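Local coordinates for protein D-glycero-alpha-D-manno-heptose 7-phosphate kinase (Campylobacter jejuni subsp. jejuni, PDB 4N3O) that phosphorylates D-glycero-alpha-D-manno-heptose 7-phosphate at C-1 with ATP, a GHMP-family sugar kinase step in making GDP-heptose for the capsule, at residues A[32-37]-A[238-243]; A[191-196]-A[248-253]; A[48-53]-A[131-136]; A[82-87]-A[102-107]. All coordinates share one frame; numbering follows the deposited sequence.

Interaction 1. Residues A[32-37]-A[238-243]; sequences TGYVLN and QDAIKM
Tyr-34 and Leu-36 of strand 31-40 meet Ala-240 and Met-243 of helix 236-248. The contact is part of the GHMP kinase fold, where a helix lies against the mixed sheet. Over these segments the two axes approach to 9.1 Å and cross at 33°, so strand and helix run in much the same direction. Tyr-34 and Leu-36 are two residues apart and reach the helix from one face of the strand. Ala-240 and Met-243 are one helical turn apart and face them.

The aromatic part is a CH-pi contact. Ala-240 CB lies 4.3 Å from the centroid of the Tyr-34 ring. It is 28° off the ring normal, so it sits off-centre. The shift brings it nearest the ring carbon Tyr-34 CD1, at 3.8 Å. Ala-240 CA also lies over a face of this ring. The ring of Phe-174, on strand 172-178, meets Tyr-34 with its plane almost parallel.

The remaining contacts are van der Waals and involve the selenomethionine Met-243. Its side chain also packs on Leu-255, Ile-258 and Leu-259 of helix 252-262. No hydrogen bond joins the two segments, and all four touching residues are buried. The backbone of Tyr-34 pairs with Gly-20, which probably binds substrate, so the packing lies close to the probable sugar site. The Met-243 chain bends at its end (chi3 -68°). The bend brings CE to 3.9 Å from Tyr-34 OH, while SE lies 3.7 Å from Leu-36 CD2.

Interaction 2. Residues A[191-196]-A[248-253]; sequences KNWIAS and FRADFG
Ala-250 meets Trp-193 and Ile-194 from a backbone with positive phi (55°), unusual for a residue other than glycine. It closes helix 236-248 with a Schellman motif, and its methyl group points at helix 192-200. There CB rests on two side chains at once. Trp-193 CZ2 is 3.6 Å from Ala-250 CB, and Ile-194 CD1 is 3.7 Å from the same atom. The isoleucine methyl also touches the backbone, with CD1 3.5 Å from Ala-250 CA.

Trp-193 and Ile-194 also touch within their own helix. Ile-194 CD1 lies 3.8 Å above one face of the Trp-193 ring, toward its rim. Trp-193 has CG between its backbone N and carbonyl carbon (chi1 70°), and this carries the six-membered ring across to the turn. Its CH2 also comes to 3.6 Å from Ala-250 O.

Phe-252 completes the contact from the first turn of the next helix. Its CE2 approaches Ile-194 O at 3.8 Å, and its CD2 faces Ile-194 CD1 at 4.1 Å. No hydrogen bond crosses between the segments.

Asp-251 follows as the N-cap of helix 252-262; its side chain caps a backbone N in the first turn, and OD2 bonds Thr-254 OG1. The second subunit lies close by, with its Ile-342 on Trp-193 and its Trp-340 on Ser-196. The contact thus sets the start of helix 192-200, just after strand 182-188, against the corner where helix 236-248 turns into helix 252-262.

Interaction 3. Residues A[48-53]-A[131-136]; sequences LIKRED and AEWLNL
Trp-133 lays its six-membered ring over the end of Leu-48. This is a helix-on-sheet contact in the N-terminal part of the GHMP kinase fold. Helix 118-134 packs on strand 42-50, which lies between strands 6-21 and 102-108. Leu-48 CD2 stands 3.9 Å from the centroid of that ring and 23° off its normal, a CH-pi contact over the face. Its nearest ring atom is Trp-133 CE3, 3.6 Å from CD2. The other methyl, Leu-48 CD1, reaches CE3 as well, at 3.7 Å.

Leu-134 CD2 lies over the opposite face of the indole, 3.8 Å above its plane, so the ring lies between two leucines, each toward its rim. Trp-133 CG is anti to the backbone N (chi1 173°), which sends the ring out toward the strand. Phe-102 and Ile-7 on the flanking strands touch the indole too. The carbonyls of Glu-132 and Trp-133 both accept bonds from Arg-341 near the C-terminus.

At the surface, Lys-50 lends its carbon chain rather than its charge. The chain is extended and crosses the indole at about a right angle. Its CG lies 3.9 Å from Trp-133 CZ2, and its CD is 4.1 Å from Trp-133 NE1.

Interaction 4. Residues A[82-87]-A[102-107]; sequences DIFKSI and FSLHTY
Phe-84 reaches from helix 82-96 to Leu-104 and Thr-106 of strand 102-108, within the N-terminal domain of the GHMP kinase fold. Its CB points at the strand. CG is anti to the carbonyl carbon (chi1 -59°), which carries the ring toward the strand. CG and CD1 then meet the methyl Leu-104 CD2, each at 4.1 Å from it. That methyl stands over the centre of the ring, 12° off the normal, in a CH-pi contact. Farther out, CE2 lies 4.1 Å from Thr-106 OG1. At the tip, CZ is 3.6 Å from the same OG1, which sits at the ring edge near its plane. CZ also touches the methyl Thr-106 CG2 at 4.0 Å.

All three residues are buried. Val-126 of helix 118-134 packs on both Phe-84 and Leu-104. Thr-106 also touches Ser-60, which probably binds ATP, so the ring is probably one residue removed from the nucleotide site.

No hydrogen bond crosses to the strand, but the helix is tied within itself. Asp-82 O accepts from Ser-86 N and from Ser-86 OG, at opposite faces of its carbonyl plane, with OG 3.2 Å away.

In the fold
The four contacts fall into two pairs. Interactions 3 and 4 have centres about 12 Å apart. They touch through neighbouring strands of one sheet, where Ile-49 N probably bonds Ser-103 O. Helices 118-134 and 82-96 pack on these strands. The centres of interactions 1 and 2 are about 17 Å apart, and consecutive helices 236-248 and 252-262 join them. Interactions 1 and 4 are buried, and each lies near a probable ligand site. Interactions 2 and 3 are partly exposed and away from those sites. Each uses a tryptophan, in interaction 3 beside a lysine chain. None has a hydrogen bond between its segments. Interaction 2 alone joins no sheet strand.

Interaction 1. Residues A[32-37]-A[238-243]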
# COMPACT_ATOMS: atom_id res chain seq x y z
N THR A 32 8.87 28.60 -15.66
CA THR A 32 8.48 27.68 -16.74
C THR A 32 7.16 26.96 -16.43
O THR A 32 6.38 26.65 -17.34
CB THR A 32 9.56 26.61 -16.97
OG1 THR A 32 10.84 27.24 -17.13
CG2 THR A 32 9.23 25.76 -18.20
N GLY A 33 6.92 26.68 -15.16
CA GLY A 33 5.69 26.00 -14.75
C GLY A 33 5.87 25.27 -13.44
O GLY A 33 6.79 25.57 -12.67
N TYR A 34 5.00 24.31 -13.18
CA TYR A 34 5.07 23.54 -11.95
C TYR A 34 4.56 22.14 -12.14
O TYR A 34 3.90 21.83 -13.12
CB TYR A 34 4.20 24.18 -10.86
CG TYR A 34 2.71 23.92 -11.06
CD1 TYR A 34 1.93 24.78 -11.81
CD2 TYR A 34 2.10 22.80 -10.48
CE1 TYR A 34 0.57 24.55 -11.99
CE2 TYR A 34 0.74 22.55 -10.67
CZ TYR A 34 -0.02 23.43 -11.43
OH TYR A 34 -1.36 23.21 -11.62
N VAL A 35 4.88 21.31 -11.16
CA VAL A 35 4.39 19.95 -11.14
C VAL A 35 4.26 19.57 -9.66
O VAL A 35 5.09 19.96 -8.81
CB VAL A 35 5.28 18.97 -11.95
CG1 VAL A 35 6.67 18.87 -11.35
CG2 VAL A 35 4.66 17.58 -12.00
N LEU A 36 3.19 18.85 -9.35
CA LEU A 36 2.95 18.35 -8.01
C LEU A 36 2.85 16.87 -8.16
O LEU A 36 1.90 16.39 -8.79
CB LEU A 36 1.64 18.88 -7.43
CG LEU A 36 1.18 18.20 -6.13
CD1 LEU A 36 2.18 18.44 -5.02
CD2 LEU A 36 -0.19 18.67 -5.70
N ASN A 37 3.82 16.14 -7.62
CA ASN A 37 3.75 14.69 -7.68
C ASN A 37 3.88 14.10 -6.29
O ASN A 37 4.16 14.81 -5.31
CB ASN A 37 4.76 14.12 -8.66
CG ASN A 37 6.15 14.54 -8.34
OD1 ASN A 37 6.52 14.67 -7.17
ND2 ASN A 37 6.95 14.76 -9.38
N GLN A 238 -0.67 31.25 -10.70
CA GLN A 238 -1.62 31.59 -9.66
C GLN A 238 -2.17 30.29 -9.08
O GLN A 238 -2.33 30.15 -7.87
CB GLN A 238 -2.76 32.46 -10.23
CG GLN A 238 -3.76 32.95 -9.20
CD GLN A 238 -3.14 33.90 -8.18
OE1 GLN A 238 -2.12 34.54 -8.44
NE2 GLN A 238 -3.77 33.99 -7.01
N ASP A 239 -2.46 29.33 -9.96
CA ASP A 239 -2.97 28.02 -9.53
C ASP A 239 -1.95 27.30 -8.65
O ASP A 239 -2.33 26.58 -7.73
CB ASP A 239 -3.37 27.17 -10.74
CG ASP A 239 -4.66 27.66 -11.40
OD1 ASP A 239 -5.58 28.08 -10.66
OD2 ASP A 239 -4.75 27.61 -12.64
N ALA A 240 -0.67 27.51 -8.93
CA ALA A 240 0.41 26.90 -8.16
C ALA A 240 0.42 27.42 -6.72
O ALA A 240 0.32 26.64 -5.78
CB ALA A 240 1.77 27.18 -8.82
N ILE A 241 0.55 28.74 -6.55
CA ILE A 241 0.55 29.29 -5.18
C ILE A 241 -0.77 28.97 -4.46
O ILE A 241 -0.80 28.81 -3.24
CB ILE A 241 0.85 30.80 -5.15
CG1 ILE A 241 -0.12 31.58 -6.05
CG2 ILE A 241 2.30 31.06 -5.56
CD1 ILE A 241 0.27 33.04 -6.28
N LYS A 242 -1.85 28.85 -5.21
CA LYS A 242 -3.14 28.56 -4.62
C LYS A 242 -3.15 27.12 -4.12
O LYS A 242 -3.71 26.84 -3.07
CB LYS A 242 -4.26 28.81 -5.63
CG LYS A 242 -5.64 28.91 -5.00
CD LYS A 242 -6.74 29.16 -6.03
CE LYS A 242 -6.56 30.48 -6.76
NZ LYS A 242 -7.69 30.78 -7.68
N MSE A 243 -2.52 26.22 -4.88
CA MSE A 243 -2.43 24.81 -4.50
C MSE A 243 -1.48 24.60 -3.35
O MSE A 243 -1.71 23.73 -2.54
CB MSE A 243 -2.01 23.93 -5.67
CG MSE A 243 -2.43 22.47 -5.49
SE MSE A 243 -2.01 21.52 -7.17
CE MSE A 243 -3.32 22.35 -8.38

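Interaction 2. Residues A[191-196]-A[248-253]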
# COMPACT_ATOMS: atom_id res chain seq x y z
N LYS A 191 0.17 16.77 6.29
CA LYS A 191 -0.56 16.12 7.36
C LYS A 191 -1.01 14.80 6.82
O LYS A 191 -1.53 14.73 5.72
CB LYS A 191 -1.79 16.94 7.77
CG LYS A 191 -1.49 18.27 8.45
CD LYS A 191 -0.81 18.11 9.80
CE LYS A 191 -1.66 17.34 10.80
NZ LYS A 191 -1.07 17.35 12.17
N ASN A 192 -0.81 13.75 7.60
CA ASN A 192 -1.17 12.41 7.18
C ASN A 192 -2.61 12.24 6.74
O ASN A 192 -2.88 11.48 5.82
CB ASN A 192 -0.87 11.40 8.30
CG ASN A 192 0.61 11.25 8.56
OD1 ASN A 192 1.44 11.92 7.94
ND2 ASN A 192 0.96 10.40 9.50
N TRP A 193 -3.55 12.94 7.39
CA TRP A 193 -4.94 12.77 7.02
C TRP A 193 -5.22 13.33 5.65
O TRP A 193 -6.18 12.90 5.00
CB TRP A 193 -5.88 13.34 8.07
CG TRP A 193 -5.91 14.82 8.20
CD1 TRP A 193 -5.18 15.59 9.06
CD2 TRP A 193 -6.74 15.71 7.46
NE1 TRP A 193 -5.50 16.92 8.88
CE2 TRP A 193 -6.47 17.01 7.91
CE3 TRP A 193 -7.69 15.53 6.45
CZ2 TRP A 193 -7.12 18.14 7.39
CZ3 TRP A 193 -8.32 16.65 5.91
CH2 TRP A 193 -8.04 17.94 6.38
N ILE A 194 -4.41 14.30 5.20
CA ILE A 194 -4.62 14.84 3.86
C ILE A 194 -4.44 13.71 2.87
O ILE A 194 -5.30 13.48 2.03
CB ILE A 194 -3.63 15.97 3.52
CG1 ILE A 194 -3.96 17.23 4.31
CG2 ILE A 194 -3.70 16.33 2.03
CD1 ILE A 194 -5.22 17.93 3.83
N ALA A 195 -3.34 12.97 3.02
CA ALA A 195 -3.02 11.84 2.16
C ALA A 195 -4.09 10.78 2.24
O ALA A 195 -4.51 10.24 1.21
CB ALA A 195 -1.69 11.22 2.58
N SER A 196 -4.54 10.48 3.46
CA SER A 196 -5.58 9.48 3.67
C SER A 196 -6.86 9.87 2.99
O SER A 196 -7.56 9.02 2.44
CB SER A 196 -5.84 9.29 5.16
OG SER A 196 -4.69 8.79 5.80
N PHE A 248 -0.87 23.48 2.43
CA PHE A 248 -0.45 23.95 3.74
C PHE A 248 -1.66 24.09 4.68
O PHE A 248 -1.64 23.61 5.81
CB PHE A 248 0.26 25.28 3.57
CG PHE A 248 0.44 26.04 4.83
CD1 PHE A 248 1.31 25.58 5.81
CD2 PHE A 248 -0.22 27.24 5.03
CE1 PHE A 248 1.49 26.29 6.98
CE2 PHE A 248 -0.04 27.95 6.20
CZ PHE A 248 0.82 27.47 7.17
N ARG A 249 -2.71 24.72 4.19
CA ARG A 249 -3.92 24.94 4.97
C ARG A 249 -4.75 23.68 5.21
O ARG A 249 -5.72 23.73 5.95
CB ARG A 249 -4.82 25.96 4.28
CG ARG A 249 -4.30 27.39 4.32
CD ARG A 249 -5.27 28.38 3.69
NE ARG A 249 -4.84 29.76 3.92
CZ ARG A 249 -5.44 30.85 3.43
NH1 ARG A 249 -6.52 30.74 2.65
NH2 ARG A 249 -4.96 32.06 3.71
N ALA A 250 -4.39 22.56 4.60
CA ALA A 250 -5.20 21.35 4.73
C ALA A 250 -6.65 21.68 4.31
O ALA A 250 -7.62 21.17 4.86
CB ALA A 250 -5.15 20.83 6.16
N ASP A 251 -6.78 22.55 3.31
CA ASP A 251 -8.08 22.97 2.84
C ASP A 251 -8.52 22.04 1.71
O ASP A 251 -8.34 22.33 0.52
CB ASP A 251 -8.01 24.43 2.38
CG ASP A 251 -9.31 24.91 1.85
OD1 ASP A 251 -10.28 24.11 1.85
OD2 ASP A 251 -9.37 26.08 1.43
N PHE A 252 -9.13 20.94 2.10
CA PHE A 252 -9.50 19.94 1.13
C PHE A 252 -10.60 20.35 0.16
O PHE A 252 -10.64 19.87 -0.96
CB PHE A 252 -9.87 18.63 1.83
CG PHE A 252 -9.50 17.46 1.03
CD1 PHE A 252 -10.32 16.99 0.03
CD2 PHE A 252 -8.26 16.87 1.22
CE1 PHE A 252 -9.92 15.92 -0.75
CE2 PHE A 252 -7.86 15.81 0.46
CZ PHE A 252 -8.68 15.33 -0.53
N GLY A 253 -11.48 21.26 0.59
CA GLY A 253 -12.54 21.78 -0.29
C GLY A 253 -11.96 22.55 -1.47
O GLY A 253 -12.41 22.41 -2.61

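Interaction 3. Residues A[48-53]-A[131-136]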
# COMPACT_ATOMS: atom_id res chain seq x y z
N LEU A 48 20.85 -7.05 -4.89
CA LEU A 48 22.21 -7.12 -5.41
C LEU A 48 23.00 -8.08 -4.54
O LEU A 48 23.15 -7.83 -3.34
CB LEU A 48 22.86 -5.73 -5.40
CG LEU A 48 24.21 -5.54 -6.10
CD1 LEU A 48 24.56 -4.07 -6.14
CD2 LEU A 48 25.33 -6.32 -5.43
N ILE A 49 23.49 -9.16 -5.14
CA ILE A 49 24.24 -10.18 -4.40
C ILE A 49 25.69 -10.28 -4.86
O ILE A 49 25.98 -10.57 -6.02
CB ILE A 49 23.61 -11.59 -4.53
CG1 ILE A 49 22.11 -11.54 -4.24
CG2 ILE A 49 24.29 -12.57 -3.57
CD1 ILE A 49 21.42 -12.85 -4.52
N LYS A 50 26.60 -10.06 -3.91
CA LYS A 50 28.02 -10.18 -4.18
C LYS A 50 28.35 -11.65 -4.44
O LYS A 50 27.82 -12.54 -3.77
CB LYS A 50 28.85 -9.68 -2.99
CG LYS A 50 30.35 -9.85 -3.19
CD LYS A 50 31.18 -9.29 -2.05
CE LYS A 50 32.68 -9.49 -2.31
NZ LYS A 50 33.52 -8.83 -1.28
N ARG A 51 29.19 -11.88 -5.44
CA ARG A 51 29.63 -13.23 -5.79
C ARG A 51 31.13 -13.21 -6.12
O ARG A 51 31.62 -12.24 -6.69
CB ARG A 51 28.77 -13.81 -6.92
CG ARG A 51 28.63 -12.90 -8.13
CD ARG A 51 27.54 -13.38 -9.09
NE ARG A 51 27.90 -14.60 -9.81
CZ ARG A 51 27.52 -15.84 -9.48
NH1 ARG A 51 26.73 -16.07 -8.44
NH2 ARG A 51 27.93 -16.86 -10.22
N GLU A 52 31.85 -14.26 -5.74
CA GLU A 52 33.29 -14.30 -5.95
C GLU A 52 33.70 -15.32 -6.99
O GLU A 52 34.31 -16.33 -6.67
CB GLU A 52 34.00 -14.58 -4.62
CG GLU A 52 33.66 -13.56 -3.54
CD GLU A 52 34.37 -13.82 -2.23
OE1 GLU A 52 35.49 -14.37 -2.25
OE2 GLU A 52 33.81 -13.45 -1.17
N ASP A 53 33.34 -15.04 -8.24
CA ASP A 53 33.69 -15.92 -9.35
C ASP A 53 33.93 -15.09 -10.62
O ASP A 53 33.88 -15.61 -11.73
CB ASP A 53 32.58 -16.95 -9.59
CG ASP A 53 31.28 -16.31 -9.99
OD1 ASP A 53 31.05 -15.13 -9.62
OD2 ASP A 53 30.48 -16.98 -10.68
N ALA A 131 25.51 1.97 -4.10
CA ALA A 131 25.97 2.91 -3.09
C ALA A 131 26.02 2.30 -1.68
O ALA A 131 26.99 2.50 -0.95
CB ALA A 131 25.08 4.15 -3.09
N GLU A 132 24.97 1.55 -1.35
CA GLU A 132 24.84 0.87 -0.06
C GLU A 132 25.87 -0.25 0.09
O GLU A 132 26.48 -0.43 1.14
CB GLU A 132 23.45 0.25 0.02
CG GLU A 132 23.12 -0.49 1.30
CD GLU A 132 22.81 0.44 2.46
OE1 GLU A 132 23.41 1.54 2.52
OE2 GLU A 132 21.97 0.07 3.30
N TRP A 133 26.03 -0.99 -0.99
CA TRP A 133 26.92 -2.12 -1.03
C TRP A 133 28.39 -1.69 -0.93
O TRP A 133 29.18 -2.26 -0.17
CB TRP A 133 26.71 -2.92 -2.31
CG TRP A 133 27.71 -4.00 -2.49
CD1 TRP A 133 28.20 -4.82 -1.52
CD2 TRP A 133 28.27 -4.46 -3.73
NE1 TRP A 133 29.08 -5.72 -2.06
CE2 TRP A 133 29.14 -5.53 -3.42
CE3 TRP A 133 28.14 -4.07 -5.06
CZ2 TRP A 133 29.88 -6.21 -4.39
CZ3 TRP A 133 28.87 -4.74 -6.03
CH2 TRP A 133 29.73 -5.80 -5.68
N LEU A 134 28.74 -0.67 -1.70
CA LEU A 134 30.12 -0.19 -1.78
C LEU A 134 30.42 0.96 -0.84
O LEU A 134 31.54 1.47 -0.85
CB LEU A 134 30.40 0.21 -3.22
CG LEU A 134 30.16 -0.92 -4.22
CD1 LEU A 134 30.06 -0.40 -5.64
CD2 LEU A 134 31.26 -1.97 -4.09
N ASN A 135 29.44 1.38 -0.03
CA ASN A 135 29.63 2.46 0.96
C ASN A 135 30.06 3.76 0.29
O ASN A 135 30.91 4.48 0.80
CB ASN A 135 30.66 2.04 2.01
CG ASN A 135 30.67 2.95 3.25
OD1 ASN A 135 29.66 3.59 3.58
ND2 ASN A 135 31.80 2.97 3.96
N LEU A 136 29.48 4.07 -0.85
CA LEU A 136 29.84 5.27 -1.58
C LEU A 136 29.34 6.50 -0.85
O LEU A 136 28.26 6.47 -0.28
CB LEU A 136 29.23 5.22 -2.98
CG LEU A 136 29.56 3.99 -3.82
CD1 LEU A 136 28.86 4.09 -5.16
CD2 LEU A 136 31.06 3.85 -3.99

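Interaction 4. Residues A[82-87]-A[102-107]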
# COMPACT_ATOMS: atom_id res chain seq x y z
N ASP A 82 20.85 -2.76 -21.47
CA ASP A 82 21.93 -1.76 -21.62
C ASP A 82 21.87 -0.69 -20.54
O ASP A 82 22.88 -0.04 -20.25
CB ASP A 82 21.88 -1.10 -23.01
CG ASP A 82 22.33 -2.05 -24.13
OD1 ASP A 82 23.12 -2.98 -23.86
OD2 ASP A 82 21.91 -1.84 -25.29
N ILE A 83 20.70 -0.51 -19.93
CA ILE A 83 20.55 0.47 -18.86
C ILE A 83 21.41 0.09 -17.64
O ILE A 83 22.01 0.95 -17.02
CB ILE A 83 19.06 0.70 -18.47
CG1 ILE A 83 18.92 1.85 -17.47
CG2 ILE A 83 18.42 -0.57 -17.93
CD1 ILE A 83 19.41 3.18 -18.01
N PHE A 84 21.50 -1.20 -17.31
CA PHE A 84 22.33 -1.60 -16.17
C PHE A 84 23.82 -1.47 -16.49
O PHE A 84 24.62 -1.21 -15.60
CB PHE A 84 22.02 -3.03 -15.69
CG PHE A 84 20.58 -3.25 -15.26
CD1 PHE A 84 19.84 -2.24 -14.66
CD2 PHE A 84 20.01 -4.51 -15.35
CE1 PHE A 84 18.54 -2.47 -14.26
CE2 PHE A 84 18.71 -4.74 -14.93
CZ PHE A 84 17.98 -3.72 -14.38
N LYS A 85 24.20 -1.67 -17.74
CA LYS A 85 25.60 -1.50 -18.09
C LYS A 85 26.03 -0.05 -17.87
O LYS A 85 27.06 0.20 -17.27
CB LYS A 85 25.90 -1.97 -19.54
CG LYS A 85 26.01 -3.49 -19.65
CD LYS A 85 26.41 -3.97 -21.05
CE LYS A 85 25.24 -4.07 -22.02
NZ LYS A 85 24.32 -5.20 -21.69
N SER A 86 25.23 0.91 -18.34
CA SER A 86 25.56 2.32 -18.15
C SER A 86 25.76 2.63 -16.67
O SER A 86 26.68 3.34 -16.30
CB SER A 86 24.45 3.21 -18.68
OG SER A 86 24.09 2.87 -20.00
N ILE A 87 24.87 2.10 -15.83
CA ILE A 87 24.98 2.31 -14.40
C ILE A 87 26.27 1.67 -13.92
O ILE A 87 27.09 2.32 -13.27
CB ILE A 87 23.76 1.72 -13.66
CG1 ILE A 87 22.50 2.54 -14.01
CG2 ILE A 87 24.00 1.72 -12.17
CD1 ILE A 87 21.20 1.88 -13.62
N PHE A 102 29.11 -9.57 -9.10
CA PHE A 102 27.81 -9.57 -8.43
C PHE A 102 26.71 -9.97 -9.37
O PHE A 102 26.92 -10.03 -10.58
CB PHE A 102 27.48 -8.13 -8.02
CG PHE A 102 27.33 -7.21 -9.21
CD1 PHE A 102 28.42 -6.55 -9.74
CD2 PHE A 102 26.10 -7.06 -9.83
CE1 PHE A 102 28.29 -5.74 -10.86
CE2 PHE A 102 25.95 -6.24 -10.93
CZ PHE A 102 27.04 -5.58 -11.45
N SER A 103 25.52 -10.20 -8.80
CA SER A 103 24.31 -10.48 -9.57
C SER A 103 23.28 -9.43 -9.13
O SER A 103 23.17 -9.14 -7.96
CB SER A 103 23.77 -11.88 -9.31
OG SER A 103 23.28 -12.03 -8.00
N LEU A 104 22.55 -8.87 -10.09
CA LEU A 104 21.57 -7.83 -9.85
C LEU A 104 20.22 -8.33 -10.35
O LEU A 104 20.09 -8.68 -11.53
CB LEU A 104 21.97 -6.56 -10.60
CG LEU A 104 21.04 -5.36 -10.44
CD1 LEU A 104 21.07 -4.90 -9.00
CD2 LEU A 104 21.42 -4.24 -11.39
N HIS A 105 19.21 -8.34 -9.47
CA HIS A 105 17.90 -8.86 -9.84
C HIS A 105 16.86 -7.78 -9.60
O HIS A 105 16.86 -7.19 -8.54
CB HIS A 105 17.58 -10.08 -8.97
CG HIS A 105 18.71 -11.06 -8.85
ND1 HIS A 105 18.76 -12.23 -9.58
CD2 HIS A 105 19.83 -11.05 -8.09
CE1 HIS A 105 19.86 -12.90 -9.26
NE2 HIS A 105 20.52 -12.20 -8.36
N THR A 106 15.98 -7.52 -10.57
CA THR A 106 14.97 -6.47 -10.39
C THR A 106 13.61 -6.80 -10.98
O THR A 106 13.48 -7.67 -11.84
CB THR A 106 15.38 -5.18 -11.12
OG1 THR A 106 15.41 -5.42 -12.53
CG2 THR A 106 16.74 -4.74 -10.67
N TYR A 107 12.58 -6.08 -10.51
CA TYR A 107 11.23 -6.23 -11.06
C TYR A 107 10.34 -5.12 -10.53
O TYR A 107 10.55 -4.59 -9.44
CB TYR A 107 10.60 -7.63 -10.80
CG TYR A 107 9.98 -7.82 -9.44
CD1 TYR A 107 10.73 -8.24 -8.36
CD2 TYR A 107 8.63 -7.58 -9.24
CE1 TYR A 107 10.17 -8.42 -7.12
CE2 TYR A 107 8.04 -7.77 -7.99
CZ TYR A 107 8.82 -8.18 -6.94
OH TYR A 107 8.26 -8.33 -5.69